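PDB 5AMV: pectate lyase from Bacillus subtilis, which cleaves the alpha-1,4-linked galacturonan backbone of pectate by calcium-dependent elimination, releasing oligosaccharides with unsaturated non-reducing ends. Local coordinates for residues Ser249-Asp261 / Ala280-Asn292. Residues are numbered along the deposited sequence; the frame is centred on the assembly and turned at random. Where two conformers were deposited one is given.
Sequences SIFGSSDSKTSDD and APRVRFGQVHVYN. With ADA (alpha-D-galactopyranuronic acid), chain B.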
loop_
_atom_site.group_PDB
_atom_site.type_symbol
_atom_site.label_atom_id
_atom_site.label_comp_id
_atom_site.label_asym_id
_atom_site.label_seq_id
_atom_site.Cartn_x
_atom_site.Cartn_y
_atom_site.Cartn_z
ATOM N N SER A 249 0.154 -1.549 4.446
ATOM C CA SER A 249 1.362 -0.863 4.034
ATOM C C SER A 249 2.564 -1.587 4.606
ATOM O O SER A 249 2.817 -1.497 5.808
ATOM C CB SER A 249 1.349 0.594 4.543
ATOM O OG SER A 249 0.248 1.321 3.984
ATOM N N ILE A 250 3.306 -2.290 3.748
ATOM C CA ILE A 250 4.537 -2.956 4.210
ATOM C C ILE A 250 5.731 -2.226 3.591
ATOM O O ILE A 250 5.843 -2.119 2.333
ATOM C CB ILE A 250 4.563 -4.533 3.942
ATOM C CG1 ILE A 250 5.896 -5.133 4.444
ATOM C CG2 ILE A 250 4.420 -4.854 2.523
ATOM C CD1 ILE A 250 5.828 -6.661 4.804
ATOM N N PHE A 251 6.645 -1.794 4.453
ATOM C CA PHE A 251 7.838 -1.043 3.991
ATOM C C PHE A 251 9.050 -1.878 4.358
ATOM O O PHE A 251 9.352 -2.022 5.548
ATOM C CB PHE A 251 7.957 0.348 4.658
ATOM C CG PHE A 251 6.739 1.243 4.499
ATOM C CD1 PHE A 251 5.866 1.093 3.441
ATOM C CD2 PHE A 251 6.499 2.271 5.436
ATOM C CE1 PHE A 251 4.780 1.942 3.297
ATOM C CE2 PHE A 251 5.408 3.159 5.278
ATOM C CZ PHE A 251 4.538 2.976 4.219
ATOM N N GLY A 252 9.685 -2.480 3.345
ATOM C CA GLY A 252 10.806 -3.398 3.572
ATOM C C GLY A 252 10.258 -4.801 3.563
ATOM O O GLY A 252 9.597 -5.222 4.529
ATOM N N SER A 253 10.548 -5.529 2.489
ATOM C CA SER A 253 9.891 -6.821 2.208
ATOM C C SER A 253 10.590 -8.013 2.866
ATOM O O SER A 253 10.030 -9.122 2.900
ATOM C CB SER A 253 9.904 -7.045 0.694
ATOM O OG SER A 253 11.268 -7.106 0.277
ATOM N N SER A 254 11.798 -7.828 3.399
ATOM C CA SER A 254 12.554 -8.985 3.923
ATOM C C SER A 254 13.629 -8.652 4.954
ATOM O O SER A 254 14.347 -7.662 4.811
ATOM C CB SER A 254 13.209 -9.713 2.732
ATOM O OG SER A 254 13.967 -10.814 3.196
ATOM N N ASP A 255 13.733 -9.478 5.992
ATOM C CA ASP A 255 14.802 -9.357 6.979
ATOM C C ASP A 255 16.195 -9.493 6.316
ATOM O O ASP A 255 17.160 -8.904 6.777
ATOM C CB ASP A 255 14.637 -10.435 8.055
ATOM C CG ASP A 255 13.510 -10.121 9.043
ATOM O OD1 ASP A 255 12.776 -9.119 8.854
ATOM O OD2 ASP A 255 13.387 -10.857 10.040
ATOM N N SER A 256 16.263 -10.260 5.228
ATOM C CA SER A 256 17.506 -10.505 4.500
ATOM C C SER A 256 17.931 -9.338 3.615
ATOM O O SER A 256 19.083 -9.255 3.197
ATOM C CB SER A 256 17.372 -11.773 3.651
ATOM O OG SER A 256 17.407 -12.926 4.463
ATOM N N LYS A 257 17.010 -8.421 3.335
ATOM C CA LYS A 257 17.341 -7.274 2.495
ATOM C C LYS A 257 18.018 -6.155 3.293
ATOM O O LYS A 257 17.442 -5.088 3.464
ATOM C CB LYS A 257 16.082 -6.783 1.752
ATOM C CG LYS A 257 16.349 -5.933 0.500
ATOM C CD LYS A 257 16.564 -6.828 -0.716
ATOM C CE LYS A 257 16.982 -6.014 -1.930
ATOM N NZ LYS A 257 17.118 -6.874 -3.141
ATOM N N THR A 258 19.268 -6.386 3.745
ATOM C CA THR A 258 19.976 -5.423 4.595
ATOM C C THR A 258 20.377 -4.168 3.830
ATOM O O THR A 258 20.669 -3.134 4.432
ATOM C CB THR A 258 21.206 -6.056 5.270
ATOM O OG1 THR A 258 22.041 -6.643 4.254
ATOM C CG2 THR A 258 20.752 -7.145 6.259
ATOM N N SER A 259 20.374 -4.257 2.495
ATOM C CA SER A 259 20.589 -3.078 1.661
ATOM C C SER A 259 19.465 -2.024 1.836
ATOM O O SER A 259 19.641 -0.855 1.459
ATOM C CB SER A 259 20.748 -3.492 0.187
ATOM O OG SER A 259 19.584 -4.148 -0.305
ATOM N N ASP A 260 18.327 -2.430 2.435
ATOM C CA ASP A 260 17.276 -1.474 2.843
ATOM C C ASP A 260 17.683 -0.564 4.001
ATOM O O ASP A 260 17.079 0.486 4.218
ATOM C CB ASP A 260 15.962 -2.172 3.183
ATOM C CG ASP A 260 15.176 -2.604 1.953
ATOM O OD1 ASP A 260 15.488 -2.148 0.811
ATOM O OD2 ASP A 260 14.236 -3.415 2.126
ATOM N N ASP A 261 18.706 -0.958 4.768
ATOM C CA ASP A 261 19.206 -0.088 5.809
ATOM C C ASP A 261 19.682 1.247 5.181
ATOM O O ASP A 261 20.391 1.254 4.165
ATOM C CB ASP A 261 20.335 -0.795 6.586
ATOM C CG ASP A 261 20.812 0.010 7.795
ATOM O OD1 ASP A 261 19.994 0.660 8.465
ATOM O OD2 ASP A 261 22.059 0.045 8.086
ATOM N N ALA A 280 0.122 -1.043 9.353
ATOM C CA ALA A 280 -0.249 0.325 9.070
ATOM C C ALA A 280 0.670 1.397 9.626
ATOM O O ALA A 280 0.209 2.298 10.337
ATOM C CB ALA A 280 -1.704 0.585 9.500
ATOM N N PRO A 281 2.000 1.322 9.332
ATOM C CA PRO A 281 2.669 0.380 8.443
ATOM C C PRO A 281 3.400 -0.730 9.230
ATOM O O PRO A 281 3.635 -0.573 10.443
ATOM C CB PRO A 281 3.738 1.259 7.776
ATOM C CG PRO A 281 4.167 2.161 8.884
ATOM C CD PRO A 281 2.914 2.408 9.761
ATOM N N ARG A 282 3.810 -1.779 8.524
ATOM C CA ARG A 282 4.816 -2.721 9.059
ATOM C C ARG A 282 6.151 -2.346 8.446
ATOM O O ARG A 282 6.247 -2.272 7.222
ATOM C CB ARG A 282 4.492 -4.151 8.649
ATOM C CG ARG A 282 5.348 -5.211 9.350
ATOM C CD ARG A 282 5.570 -6.394 8.434
ATOM N NE ARG A 282 6.084 -7.557 9.138
ATOM C CZ ARG A 282 7.375 -7.739 9.466
ATOM N NH1 ARG A 282 8.293 -6.824 9.176
ATOM N NH2 ARG A 282 7.764 -8.863 10.081
ATOM N N VAL A 283 7.182 -2.107 9.267
ATOM C CA VAL A 283 8.433 -1.554 8.757
ATOM C C VAL A 283 9.605 -2.467 9.075
ATOM O O VAL A 283 9.689 -3.001 10.165
ATOM C CB VAL A 283 8.708 -0.162 9.420
ATOM C CG1 VAL A 283 10.062 0.459 8.966
ATOM C CG2 VAL A 283 7.542 0.839 9.100
ATOM N N ARG A 284 10.472 -2.660 8.094
ATOM C CA ARG A 284 11.834 -3.138 8.357
ATOM C C ARG A 284 12.786 -2.008 7.970
ATOM O O ARG A 284 12.550 -1.326 6.978
ATOM C CB ARG A 284 12.154 -4.390 7.543
ATOM C CG ARG A 284 11.339 -5.618 7.876
ATOM C CD ARG A 284 11.614 -6.666 6.794
ATOM N NE ARG A 284 11.007 -7.958 7.112
ATOM C CZ ARG A 284 9.809 -8.350 6.695
ATOM N NH1 ARG A 284 9.060 -7.580 5.904
ATOM N NH2 ARG A 284 9.360 -9.552 7.038
ATOM N N PHE A 285 13.830 -1.801 8.783
ATOM C CA PHE A 285 14.974 -0.920 8.421
ATOM C C PHE A 285 14.756 0.573 8.377
ATOM O O PHE A 285 15.617 1.336 8.812
ATOM C CB PHE A 285 15.648 -1.366 7.102
ATOM C CG PHE A 285 16.231 -2.764 7.178
ATOM C CD1 PHE A 285 17.380 -3.009 7.946
ATOM C CD2 PHE A 285 15.601 -3.835 6.541
ATOM C CE1 PHE A 285 17.905 -4.325 8.054
ATOM C CE2 PHE A 285 16.110 -5.166 6.642
ATOM C CZ PHE A 285 17.287 -5.393 7.414
ATOM N N GLY A 286 13.623 1.023 7.845
ATOM C CA GLY A 286 13.512 2.411 7.503
ATOM C C GLY A 286 13.283 3.401 8.620
ATOM O O GLY A 286 12.716 3.086 9.680
ATOM N N GLN A 287 13.735 4.620 8.348
ATOM C CA GLN A 287 13.442 5.787 9.179
ATOM C C GLN A 287 12.109 6.337 8.707
ATOM O O GLN A 287 12.051 7.106 7.734
ATOM C CB GLN A 287 14.560 6.823 9.000
ATOM C CG GLN A 287 15.888 6.364 9.639
ATOM C CD GLN A 287 17.034 7.328 9.312
ATOM O OE1 GLN A 287 16.809 8.470 8.893
ATOM N NE2 GLN A 287 18.282 6.885 9.579
ATOM N N VAL A 288 11.038 5.918 9.415
ATOM C CA VAL A 288 9.675 6.202 8.954
ATOM C C VAL A 288 9.035 7.140 9.953
ATOM O O VAL A 288 8.890 6.800 11.129
ATOM C CB VAL A 288 8.884 4.906 8.787
ATOM C CG1 VAL A 288 7.449 5.216 8.299
ATOM C CG2 VAL A 288 9.606 3.962 7.833
ATOM N N HIS A 289 8.683 8.340 9.484
ATOM C CA HIS A 289 8.048 9.337 10.341
ATOM C C HIS A 289 6.533 9.169 10.207
ATOM O O HIS A 289 6.009 9.338 9.127
ATOM C CB HIS A 289 8.450 10.753 9.900
ATOM C CG HIS A 289 8.015 11.828 10.846
ATOM N ND1 HIS A 289 8.059 13.157 10.505
ATOM C CD2 HIS A 289 7.562 11.784 12.129
ATOM C CE1 HIS A 289 7.646 13.891 11.529
ATOM N NE2 HIS A 289 7.365 13.084 12.536
ATOM N N VAL A 290 5.852 8.871 11.300
ATOM C CA VAL A 290 4.429 8.563 11.327
ATOM C C VAL A 290 3.742 9.595 12.221
ATOM O O VAL A 290 3.901 9.565 13.445
ATOM C CB VAL A 290 4.255 7.132 11.859
ATOM C CG1 VAL A 290 2.732 6.753 12.058
ATOM C CG2 VAL A 290 5.020 6.131 10.950
ATOM N N TYR A 291 3.049 10.558 11.652
ATOM C CA TYR A 291 2.409 11.556 12.533
ATOM C C TYR A 291 1.015 11.972 12.115
ATOM O O TYR A 291 0.688 12.034 10.917
ATOM C CB TYR A 291 3.313 12.805 12.747
ATOM C CG TYR A 291 3.421 13.788 11.584
ATOM C CD1 TYR A 291 2.533 14.866 11.472
ATOM C CD2 TYR A 291 4.433 13.666 10.636
ATOM C CE1 TYR A 291 2.608 15.788 10.430
ATOM C CE2 TYR A 291 4.535 14.632 9.567
ATOM C CZ TYR A 291 3.633 15.665 9.501
ATOM O OH TYR A 291 3.740 16.603 8.478
ATOM N N ASN A 292 0.193 12.324 13.109
ATOM C CA ASN A 292 -1.155 12.820 12.821
ATOM C C ASN A 292 -2.017 11.869 11.972
ATOM O O ASN A 292 -2.820 12.338 11.158
ATOM C CB ASN A 292 -1.137 14.219 12.133
ATOM C CG ASN A 292 -0.672 15.353 13.036
ATOM O OD1 ASN A 292 -0.372 16.440 12.535
ATOM N ND2 ASN A 292 -0.632 15.120 14.368
HETATM C C1 ADA B . 1.351 -12.281 8.736
HETATM C C2 ADA B . 1.930 -13.349 7.792
HETATM C C3 ADA B . 3.182 -13.981 8.409
HETATM C C4 ADA B . 4.228 -12.927 8.729
HETATM C C5 ADA B . 3.616 -11.893 9.667
HETATM C C6 ADA B . 4.584 -10.734 9.759
HETATM O O2 ADA B . 0.950 -14.389 7.669
HETATM O O3 ADA B . 3.765 -14.909 7.483
HETATM O O4 ADA B . 4.590 -12.270 7.496
HETATM O O5 ADA B . 2.373 -11.361 9.124
HETATM O O6B ADA B . 4.152 -9.599 9.419
HETATM O O6A ADA B . 5.785 -10.926 10.137
HETATM O O HOH W 1 8.049 -4.563 6.935
HETATM O O HOH W 2 10.916 -8.157 10.565
HETATM O O HOH W 3 17.914 0.323 10.079
#
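Arg284 reaches Asp255 with CG beside its own backbone N (chi1 -65°) and the chain extended to NE, while CG of Asp255, anti to its carbonyl carbon (chi1 -76°), swings OD1 back toward NE. NE donates to OD1 of Asp255 at 2.7 Å, on the anti side of a carboxylate turned 67° from the guanidinium and tilted out of the carboxylate plane; NH1 of Arg284 binds Gly252 O at 2.8 Å. One face of this guanidinium lies against the Ser253-Ser254 backbone, and NH1 of Arg282 sits over the centre of the other. With an alanine here, Asp255 is likely to lose its salt-bridge mate and Gly252 O its side-chain donor. Beyond the salt bridge, the Phe285 ring enters the loop, CE2 3.4 Å from Lys257 O, with the carbonyls of Ser254 and Asp255 at its edge. Parallel pairing of Ile250-Phe251 with Arg282-Val283, two neighbouring rungs of the pectate lyase beta-helix, sets the register; Phe251 N to Arg282 O (2.8 Å) is almost straight. On the side away from the arginines, CB of Pro281, which follows a cis peptide, makes a CH-pi contact 4.0 Å from the Phe251 ring centroid. Arg282, alongside Ile250, grips the galacturonate carboxylate through NE to O6B (2.8 Å) and NH2 to O6A (2.9 Å). Water 2 links its NH1 to Asp255 OD1. Asp255, salt-bridged to Arg284 and near Arg282, probably offsets part of the positive charge behind a pocket built for an anionic substrate.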